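Local coordinates for protein nuclease NucT (Helicobacter pylori, PDB 6EHI) that belongs to the PLD-like family, folding as a mixed beta sheet packed by helices and pairing with a second copy of itself, at residues 116-122 against 134-139; 36-40 against 104-109; 61-65 against 76-80; 23-28 against 45-50. The protein carries 1 engineered substitution. All coordinates share one frame; numbering follows the deposited sequence.

Interaction 1: residues 116-122 against 134-139; sequences IVFLGSA and EVLLKT. With ACT (acetate ion), chain M.
Ser121 places OG between its own backbone N and carbonyl carbon (chi1 60°), and Glu134 bends its chain at chi2 (-85°), which brings hydroxyl and carboxylate together where strand 134-139 begins. OG is gripped twice: it accepts from Val135 N at 2.7 Å and donates to Glu134 OE1 at 2.8 Å, using the anti lone pair of that oxygen. The hydroxyl thus takes the acceptor place of a carbonyl in the ladder, next to the bond from Ser121 N to Val135 O. Asn132 holds OE2, while the engineered Asn106 of the second subunit also binds OE1. The two strands are antiparallel neighbours in the mixed sheet of the PLD-like fold; Val117/Thr139 and Leu119/Leu137 form hydrogen-bonded pairs, Phe118/Lys138 and Gly120/Leu136 non-hydrogen-bonded ones. On the face carrying Phe118, the extended Lys138 chain runs alongside the ring, CG 4.2 Å from the ring centroid in an off-centre CH-pi contact. Leu136 CD2 comes in at the ring edge, 3.8 Å from Phe118 CD2. On the other face Val117 CG1 presses to 3.3 Å from Thr139 CG2, closer than two methyl groups normally approach; Thr139 OG1 turns to Asn7. An acetate lies beside Gly120: Ala122 N donates to the acetate O at 3.1 Å, and the acetate CH3 rests 3.8 Å from Leu136 CG.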
# COMPACT_ATOMS: atom_id res chain seq x y z
N ILE A 116 8.98 15.04 2.56
CA ILE A 116 9.03 13.60 2.29
C ILE A 116 7.62 13.02 2.36
O ILE A 116 6.81 13.47 3.13
CB ILE A 116 9.84 12.76 3.36
CG1 ILE A 116 11.24 13.35 3.62
CG2 ILE A 116 9.95 11.31 2.94
CD1 ILE A 116 11.80 12.81 4.98
N VAL A 117 7.31 12.10 1.44
CA VAL A 117 6.13 11.25 1.61
C VAL A 117 6.54 9.79 1.54
O VAL A 117 7.40 9.38 0.76
CB VAL A 117 4.98 11.59 0.70
CG1 VAL A 117 5.39 11.48 -0.74
CG2 VAL A 117 3.81 10.68 1.06
N PHE A 118 5.99 9.02 2.50
CA PHE A 118 6.12 7.55 2.60
C PHE A 118 4.82 6.95 2.29
O PHE A 118 3.74 7.35 2.78
CB PHE A 118 6.50 7.09 4.04
CG PHE A 118 7.85 7.56 4.50
CD1 PHE A 118 8.04 8.78 5.15
CD2 PHE A 118 8.96 6.72 4.40
CE1 PHE A 118 9.26 9.12 5.61
CE2 PHE A 118 10.23 7.10 4.83
CZ PHE A 118 10.38 8.30 5.42
N LEU A 119 4.82 6.07 1.31
CA LEU A 119 3.61 5.33 1.01
C LEU A 119 3.89 3.90 0.59
O LEU A 119 5.00 3.52 0.49
CB LEU A 119 2.74 6.08 -0.05
CG LEU A 119 3.34 6.29 -1.44
CD1 LEU A 119 3.28 5.05 -2.32
CD2 LEU A 119 2.62 7.36 -2.17
N GLY A 120 2.88 3.06 0.37
CA GLY A 120 3.15 1.65 0.10
C GLY A 120 2.11 0.75 0.77
O GLY A 120 0.96 1.18 1.01
N SER A 121 2.47 -0.49 0.99
CA SER A 121 1.51 -1.52 1.41
C SER A 121 1.53 -1.79 2.87
O SER A 121 0.63 -2.48 3.33
CB SER A 121 1.83 -2.85 0.67
OG SER A 121 3.15 -3.35 0.94
N ALA A 122 2.53 -1.30 3.57
CA ALA A 122 2.79 -1.83 4.91
C ALA A 122 1.94 -1.06 5.98
O ALA A 122 2.17 0.09 6.19
CB ALA A 122 4.23 -1.65 5.28
N GLU A 134 6.08 -6.77 1.60
CA GLU A 134 5.46 -5.45 1.53
C GLU A 134 6.30 -4.65 0.61
O GLU A 134 7.47 -5.01 0.32
CB GLU A 134 5.51 -4.72 2.91
CG GLU A 134 4.86 -5.48 4.03
CD GLU A 134 3.36 -5.29 4.17
OE1 GLU A 134 2.66 -4.72 3.29
OE2 GLU A 134 2.83 -5.85 5.14
N VAL A 135 5.81 -3.49 0.27
CA VAL A 135 6.65 -2.45 -0.28
C VAL A 135 6.47 -1.16 0.48
O VAL A 135 5.31 -0.75 0.85
CB VAL A 135 6.52 -2.25 -1.79
CG1 VAL A 135 7.00 -3.46 -2.56
CG2 VAL A 135 5.10 -1.88 -2.19
N LEU A 136 7.56 -0.40 0.59
CA LEU A 136 7.52 0.93 1.23
C LEU A 136 8.29 1.87 0.32
O LEU A 136 9.48 1.57 -0.03
CB LEU A 136 8.13 0.88 2.62
CG LEU A 136 7.87 2.09 3.50
CD1 LEU A 136 7.84 1.64 4.95
CD2 LEU A 136 8.97 3.08 3.32
N LEU A 137 7.66 2.94 -0.13
CA LEU A 137 8.30 3.94 -1.00
C LEU A 137 8.42 5.27 -0.31
O LEU A 137 7.44 5.79 0.23
CB LEU A 137 7.54 4.11 -2.29
CG LEU A 137 8.32 5.07 -3.24
CD1 LEU A 137 8.97 4.20 -4.27
CD2 LEU A 137 7.50 6.12 -3.87
N LYS A 138 9.62 5.79 -0.27
CA LYS A 138 9.93 7.16 0.16
C LYS A 138 10.21 8.02 -1.05
O LYS A 138 10.94 7.57 -1.97
CB LYS A 138 11.16 7.15 1.02
CG LYS A 138 11.59 8.48 1.59
CD LYS A 138 12.85 8.28 2.46
CE LYS A 138 13.49 9.61 2.82
NZ LYS A 138 14.83 9.30 3.39
N THR A 139 9.56 9.15 -1.11
CA THR A 139 9.87 10.13 -2.14
C THR A 139 9.93 11.52 -1.63
O THR A 139 9.22 11.90 -0.69
CB THR A 139 8.95 10.02 -3.36
OG1 THR A 139 9.39 10.89 -4.43
CG2 THR A 139 7.56 10.39 -3.04
C ACT M . 3.93 2.39 4.33
O ACT M . 3.79 1.50 3.41
OXT ACT M . 3.62 2.14 5.51
CH3 ACT M . 4.51 3.75 4.08

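Interaction 2: residues 36-40 against 104-109; sequences IAIYS and IMNQKV. Engineered in segment 104-109: Asn106 (natural residue His).
Ile104 CD1 meets Tyr39 CE1 at 3.5 Å, at the start of a segment that carries the HxK signature of the PLD-like family, here with Asn106 engineered in place of the natural His. Met105 follows, its chain bent at chi2 and chi3 (-56° and -69°), which folds CE back to 3.3 Å from Ile38 N and against Ala37 CB. Its carbonyl O is buried without a polar partner and lies in the plane of the Tyr39 ring, at the edge, 3.3 Å from CD1. Asn106 brings OD1 to 3.5 Å from Tyr39 CG, amide and ring planes 72° apart, while its ND2 binds Glu134 of the second subunit. Gln107 O receives a weak bond from Tyr39 N, and Gln107 OE1 rests near Ala37 CB. Lys108 begins the strand as the antiparallel non-hydrogen-bonded partner of Ile38; the side chains cross at about a right angle, Lys108 CB 3.7 Å from Ile38 CD1. The lysine then curls so that NZ donates to Asn106 O at 2.9 Å and to Asn123 OD1. Val109 continues the strand in an antiparallel hydrogen-bonded pair with Ala37: Ala37 N donates to Val109 O, and Val109 N returns a bond of 2.8 Å to Ala37 O.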
# COMPACT_ATOMS: atom_id res chain seq x y z
N ILE A 36 -0.19 11.84 9.07
CA ILE A 36 -0.22 10.39 8.86
C ILE A 36 -1.63 9.95 8.63
O ILE A 36 -2.57 10.43 9.31
CB ILE A 36 0.30 9.63 10.09
CG1 ILE A 36 1.77 9.94 10.32
CG2 ILE A 36 0.04 8.11 10.05
CD1 ILE A 36 2.31 9.78 11.76
N ALA A 37 -1.85 9.10 7.63
CA ALA A 37 -3.10 8.34 7.49
C ALA A 37 -2.76 6.89 7.49
O ALA A 37 -1.93 6.50 6.67
CB ALA A 37 -3.78 8.74 6.23
N ILE A 38 -3.28 6.11 8.44
CA ILE A 38 -2.89 4.72 8.61
C ILE A 38 -4.05 3.86 8.91
O ILE A 38 -4.81 4.14 9.81
CB ILE A 38 -1.80 4.64 9.69
CG1 ILE A 38 -1.16 3.25 9.79
CG2 ILE A 38 -2.24 5.25 11.02
CD1 ILE A 38 -0.42 2.83 8.55
N TYR A 39 -4.15 2.71 8.20
CA TYR A 39 -5.17 1.72 8.42
C TYR A 39 -5.01 1.05 9.77
O TYR A 39 -5.91 1.15 10.64
CB TYR A 39 -5.17 0.63 7.27
CG TYR A 39 -6.15 -0.45 7.55
CD1 TYR A 39 -7.52 -0.26 7.30
CD2 TYR A 39 -5.73 -1.66 8.16
CE1 TYR A 39 -8.43 -1.23 7.60
CE2 TYR A 39 -6.66 -2.62 8.50
CZ TYR A 39 -8.03 -2.35 8.23
OH TYR A 39 -9.02 -3.29 8.48
N SER A 40 -3.86 0.36 9.99
CA SER A 40 -3.59 -0.30 11.27
C SER A 40 -2.23 0.17 11.76
O SER A 40 -1.28 0.19 10.99
CB SER A 40 -3.61 -1.84 11.12
OG SER A 40 -2.96 -2.50 12.20
N ILE A 104 -13.23 1.31 4.03
CA ILE A 104 -12.23 1.49 5.00
C ILE A 104 -11.26 2.61 4.60
O ILE A 104 -11.20 3.06 3.48
CB ILE A 104 -11.42 0.19 5.28
CG1 ILE A 104 -10.85 -0.40 4.00
CG2 ILE A 104 -12.24 -0.81 6.07
CD1 ILE A 104 -9.78 -1.44 4.35
N MET A 105 -10.53 3.15 5.59
CA MET A 105 -9.49 4.11 5.31
C MET A 105 -8.17 3.25 5.27
O MET A 105 -7.61 2.92 6.28
CB MET A 105 -9.42 5.20 6.43
CG MET A 105 -8.68 6.47 5.94
SD MET A 105 -7.01 6.22 5.30
CE MET A 105 -6.13 5.79 6.78
N ASN A 106 -7.87 2.76 4.09
CA ASN A 106 -6.73 1.80 3.93
C ASN A 106 -5.42 2.42 3.57
O ASN A 106 -4.42 1.66 3.33
CB ASN A 106 -7.03 0.81 2.86
CG ASN A 106 -6.23 -0.44 3.01
OD1 ASN A 106 -6.16 -1.05 4.13
ND2 ASN A 106 -5.69 -0.91 1.88
N GLN A 107 -5.27 3.73 3.50
CA GLN A 107 -3.99 4.31 3.29
C GLN A 107 -2.93 4.01 4.35
O GLN A 107 -3.27 3.74 5.51
CB GLN A 107 -4.10 5.84 3.22
CG GLN A 107 -4.94 6.29 2.03
CD GLN A 107 -5.06 7.79 1.94
OE1 GLN A 107 -4.46 8.57 2.77
NE2 GLN A 107 -5.86 8.22 0.99
N LYS A 108 -1.63 3.96 3.96
CA LYS A 108 -0.52 3.88 4.92
C LYS A 108 0.46 4.95 4.42
O LYS A 108 1.35 4.64 3.64
CB LYS A 108 0.16 2.49 4.92
CG LYS A 108 -0.80 1.29 4.98
CD LYS A 108 -1.28 0.69 3.66
CE LYS A 108 -1.87 -0.72 3.77
NZ LYS A 108 -3.17 -0.72 4.46
N VAL A 109 0.29 6.17 4.94
CA VAL A 109 0.93 7.33 4.36
C VAL A 109 1.49 8.17 5.47
O VAL A 109 0.77 8.42 6.44
CB VAL A 109 -0.13 8.10 3.56
CG1 VAL A 109 0.38 9.47 3.15
CG2 VAL A 109 -0.56 7.32 2.34

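Interaction 3: residues 61-65 against 76-80; sequences QIIYD and TIGYL
Tyr64 reaches from strand 59-65 to segment 76-80, where its OH and Thr76 OG1 share a hydrogen bond of 2.8 Å. The tyrosine CG sits beside its backbone N (chi1 -68°), which sends the ring out from the strand with the hydroxyl at the far end. Thr76 crosses it at about a right angle and keeps OG1 close to the ring plane, at the edge. The same OG1 is bonded to Phe41 O, so this buried threonine oxygen joins the ring to a second part of the chain. Ile77 lies over one face of the ring. With CG1 anti to the backbone N (chi1 -168°), its longer branch runs back along the tyrosine in the opposite direction: Ile77 CB stands 3.7 Å from the Tyr64 ring centroid, 15° off the normal, in a CH-pi contact, and Ile77 CD1 ends 3.5 Å from Tyr64 CD1. One helical turn later Leu80 puts CD1 into the corner between two strand side chains, 3.6 Å from Tyr64 OH and 3.7 Å from Ile62 CD1. Leu80 N is itself held by Thr76 O at 2.9 Å, the helical bond that sets the spacing of the two residues. Strand 59-65 is parallel to its sheet neighbour 86-91, and the short helix lies in the link between them, so the packing is that of a beta-alpha-beta crossover.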
# COMPACT_ATOMS: atom_id res chain seq x y z
N GLN A 61 -0.43 14.90 13.20
CA GLN A 61 -1.84 14.59 12.93
C GLN A 61 -1.89 13.14 12.41
O GLN A 61 -1.05 12.76 11.61
CB GLN A 61 -2.35 15.50 11.86
CG GLN A 61 -2.42 16.94 12.36
CD GLN A 61 -2.73 17.94 11.27
OE1 GLN A 61 -2.15 17.89 10.18
NE2 GLN A 61 -3.71 18.84 11.54
N ILE A 62 -2.79 12.34 12.96
CA ILE A 62 -2.90 10.92 12.59
C ILE A 62 -4.34 10.60 12.33
O ILE A 62 -5.13 10.75 13.24
CB ILE A 62 -2.37 10.06 13.72
CG1 ILE A 62 -1.03 10.60 14.22
CG2 ILE A 62 -2.22 8.59 13.25
CD1 ILE A 62 -0.44 9.78 15.34
N ILE A 63 -4.71 10.25 11.09
CA ILE A 63 -6.04 9.70 10.72
C ILE A 63 -5.94 8.18 10.75
O ILE A 63 -5.12 7.61 10.00
CB ILE A 63 -6.48 10.18 9.31
CG1 ILE A 63 -6.37 11.71 9.21
CG2 ILE A 63 -7.81 9.57 8.99
CD1 ILE A 63 -6.64 12.33 7.83
N TYR A 64 -6.66 7.51 11.66
CA TYR A 64 -6.76 6.04 11.72
C TYR A 64 -8.02 5.51 11.06
O TYR A 64 -9.14 6.13 11.17
CB TYR A 64 -6.82 5.65 13.15
CG TYR A 64 -5.63 5.83 14.07
CD1 TYR A 64 -5.27 7.12 14.61
CD2 TYR A 64 -4.77 4.75 14.35
CE1 TYR A 64 -4.22 7.26 15.49
CE2 TYR A 64 -3.70 4.90 15.20
CZ TYR A 64 -3.41 6.14 15.76
OH TYR A 64 -2.32 6.31 16.59
N ASP A 65 -7.98 4.33 10.44
CA ASP A 65 -9.25 3.67 10.04
C ASP A 65 -10.24 3.52 11.25
O ASP A 65 -9.83 3.09 12.35
CB ASP A 65 -9.01 2.31 9.38
CG ASP A 65 -10.28 1.53 9.12
OD1 ASP A 65 -10.95 1.89 8.17
OD2 ASP A 65 -10.61 0.54 9.86
N THR A 76 -2.48 2.04 18.69
CA THR A 76 -1.75 3.15 19.30
C THR A 76 -2.61 4.42 19.55
O THR A 76 -2.12 5.36 20.20
CB THR A 76 -0.53 3.57 18.49
OG1 THR A 76 -0.95 3.90 17.15
CG2 THR A 76 0.54 2.50 18.38
N ILE A 77 -3.83 4.47 19.02
CA ILE A 77 -4.63 5.70 19.11
C ILE A 77 -4.79 6.18 20.57
O ILE A 77 -4.60 7.35 20.82
CB ILE A 77 -5.97 5.63 18.31
CG1 ILE A 77 -6.59 7.00 18.20
CG2 ILE A 77 -6.95 4.56 18.82
CD1 ILE A 77 -7.68 7.07 17.16
N GLY A 78 -5.10 5.24 21.47
CA GLY A 78 -5.23 5.56 22.88
C GLY A 78 -3.96 6.06 23.52
O GLY A 78 -3.98 6.99 24.28
N TYR A 79 -2.84 5.49 23.13
CA TYR A 79 -1.50 5.82 23.64
C TYR A 79 -1.12 7.23 23.16
O TYR A 79 -0.49 7.95 23.88
CB TYR A 79 -0.53 4.67 23.22
CG TYR A 79 0.95 4.76 23.55
CD1 TYR A 79 1.41 4.70 24.88
CD2 TYR A 79 1.91 4.83 22.54
CE1 TYR A 79 2.77 4.78 25.19
CE2 TYR A 79 3.27 4.89 22.84
CZ TYR A 79 3.70 4.86 24.16
OH TYR A 79 5.04 4.91 24.42
N LEU A 80 -1.60 7.66 21.97
CA LEU A 80 -1.21 8.93 21.42
C LEU A 80 -2.24 10.03 21.54
O LEU A 80 -1.93 11.22 21.38
CB LEU A 80 -0.82 8.73 19.94
CG LEU A 80 0.42 7.88 19.67
CD1 LEU A 80 0.55 7.70 18.19
CD2 LEU A 80 1.61 8.68 20.16

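Interaction 4: residues 23-28 against 45-50; sequences LISGIS and DIARAI
Ile46 is met by three side chains of helix 16-28, each through a different atom. Its CD1 lies 4.1 Å from Leu23 CD2, its CG1 lies 4.0 Å from Ile24 CD1, and its CG2 takes Ile27 CD1 at 3.9 Å; Leu23 and Ile27 cross it at about a right angle. One turn on, Ala49 turns its small CB toward the partner helix, where Ile24 CG2 and Ser28 OG meet it, Ser28 OG at 3.7 Å. Ile27 CG2 packs on the backbone carbonyl of Ala49 and touches Ile50 CG1. The short segments run nearly parallel, 17° apart with axes 9.2 Å from each other, as suits two helices joined through strand 33-38 and packed against the sheet of the PLD-like fold. Further out, Ser28 OG donates to Ile24 O at 2.9 Å from above the carbonyl plane, and Ser28 N uses the same oxygen, so the hydroxyl is tied to its own helix. Asp45 OD1 and Arg48 NH2 likewise form a salt bridge of 2.9 Å within the other helix. Trp124 and Phe129 pack on the Leu23 and Ile46 end, Val60 and Ile62 on Ile50. No hydrogen bond crosses between the two segments, which implies that they adhere through the fit of aliphatic branches.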
# COMPACT_ATOMS: atom_id res chain seq x y z
N LEU A 23 11.62 5.04 7.90
CA LEU A 23 10.35 5.62 8.32
C LEU A 23 10.55 6.28 9.69
O LEU A 23 10.11 7.38 9.92
CB LEU A 23 9.28 4.50 8.46
CG LEU A 23 7.90 4.97 8.95
CD1 LEU A 23 7.41 6.04 8.01
CD2 LEU A 23 6.93 3.81 9.02
N ILE A 24 11.15 5.54 10.61
CA ILE A 24 11.38 6.04 11.97
C ILE A 24 12.25 7.26 11.93
O ILE A 24 11.91 8.23 12.59
CB ILE A 24 11.87 4.94 12.88
CG1 ILE A 24 10.63 4.19 13.29
CG2 ILE A 24 12.56 5.48 14.14
CD1 ILE A 24 10.84 3.00 14.14
N SER A 25 13.31 7.22 11.14
CA SER A 25 14.16 8.39 10.99
C SER A 25 13.45 9.60 10.34
O SER A 25 13.60 10.75 10.76
CB SER A 25 15.43 8.02 10.25
OG SER A 25 16.13 9.17 9.90
N GLY A 26 12.61 9.34 9.35
CA GLY A 26 11.84 10.39 8.70
C GLY A 26 10.94 11.10 9.69
O GLY A 26 10.74 12.29 9.64
N ILE A 27 10.30 10.34 10.56
CA ILE A 27 9.36 10.93 11.56
C ILE A 27 10.16 11.69 12.62
O ILE A 27 9.80 12.81 12.97
CB ILE A 27 8.50 9.83 12.25
CG1 ILE A 27 7.49 9.26 11.27
CG2 ILE A 27 7.85 10.32 13.54
CD1 ILE A 27 6.88 7.99 11.81
N SER A 28 11.18 11.02 13.13
CA SER A 28 12.03 11.48 14.21
C SER A 28 12.73 12.75 13.91
O SER A 28 12.72 13.64 14.76
CB SER A 28 13.01 10.43 14.58
OG SER A 28 12.26 9.44 15.18
N ASP A 45 7.27 1.00 18.70
CA ASP A 45 8.46 1.79 18.45
C ASP A 45 8.16 2.96 17.54
O ASP A 45 8.69 4.06 17.77
CB ASP A 45 9.66 0.99 17.93
CG ASP A 45 10.16 -0.11 18.94
OD1 ASP A 45 9.95 0.03 20.16
OD2 ASP A 45 10.73 -1.10 18.46
N ILE A 46 7.28 2.78 16.55
CA ILE A 46 6.95 3.92 15.70
C ILE A 46 6.15 4.97 16.52
O ILE A 46 6.30 6.15 16.27
CB ILE A 46 6.11 3.48 14.47
CG1 ILE A 46 6.91 2.51 13.58
CG2 ILE A 46 5.79 4.68 13.59
CD1 ILE A 46 6.16 1.80 12.50
N ALA A 47 5.25 4.52 17.37
CA ALA A 47 4.50 5.43 18.24
C ALA A 47 5.48 6.23 19.13
O ALA A 47 5.30 7.41 19.35
CB ALA A 47 3.48 4.71 19.08
N ARG A 48 6.48 5.55 19.67
CA ARG A 48 7.46 6.26 20.55
C ARG A 48 8.17 7.30 19.73
O ARG A 48 8.43 8.35 20.22
CB ARG A 48 8.39 5.28 21.28
CG ARG A 48 7.70 4.70 22.48
CD ARG A 48 8.67 4.00 23.43
NE ARG A 48 8.92 2.65 22.92
CZ ARG A 48 8.11 1.61 23.16
NH1 ARG A 48 7.00 1.77 23.88
NH2 ARG A 48 8.39 0.42 22.62
N ALA A 49 8.42 7.04 18.46
CA ALA A 49 9.09 7.98 17.58
C ALA A 49 8.24 9.21 17.33
O ALA A 49 8.75 10.36 17.35
CB ALA A 49 9.48 7.32 16.25
N ILE A 50 6.93 9.01 17.18
CA ILE A 50 5.97 10.11 17.14
C ILE A 50 5.96 10.95 18.42
O ILE A 50 6.12 12.19 18.34
CB ILE A 50 4.56 9.62 16.76
CG1 ILE A 50 4.52 9.11 15.33
CG2 ILE A 50 3.56 10.70 16.94
CD1 ILE A 50 3.29 8.25 15.04

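In the fold
From the N terminus, interaction 4 closes first, joining helices 16-28 and 44-54 round strand 33-38. Interaction 2 opens on that strand, inside the loop, and closes only at 104-109, so the two cross; Ile36 and Ile50 touch between them. Nested in the long loop of interaction 2 is interaction 3, whose strand 59-65 neighbours strand 33-38 in the sheet. Thr76 and Tyr79 pack on Ala47, joining interaction 3 to interaction 4. Interaction 1 comes last, in series, closing a short loop; its strand 116-120 lies beside strand 108-112, and Phe118 packs on Leu23 of interaction 4. Interactions 1 and 2 both touch the second subunit.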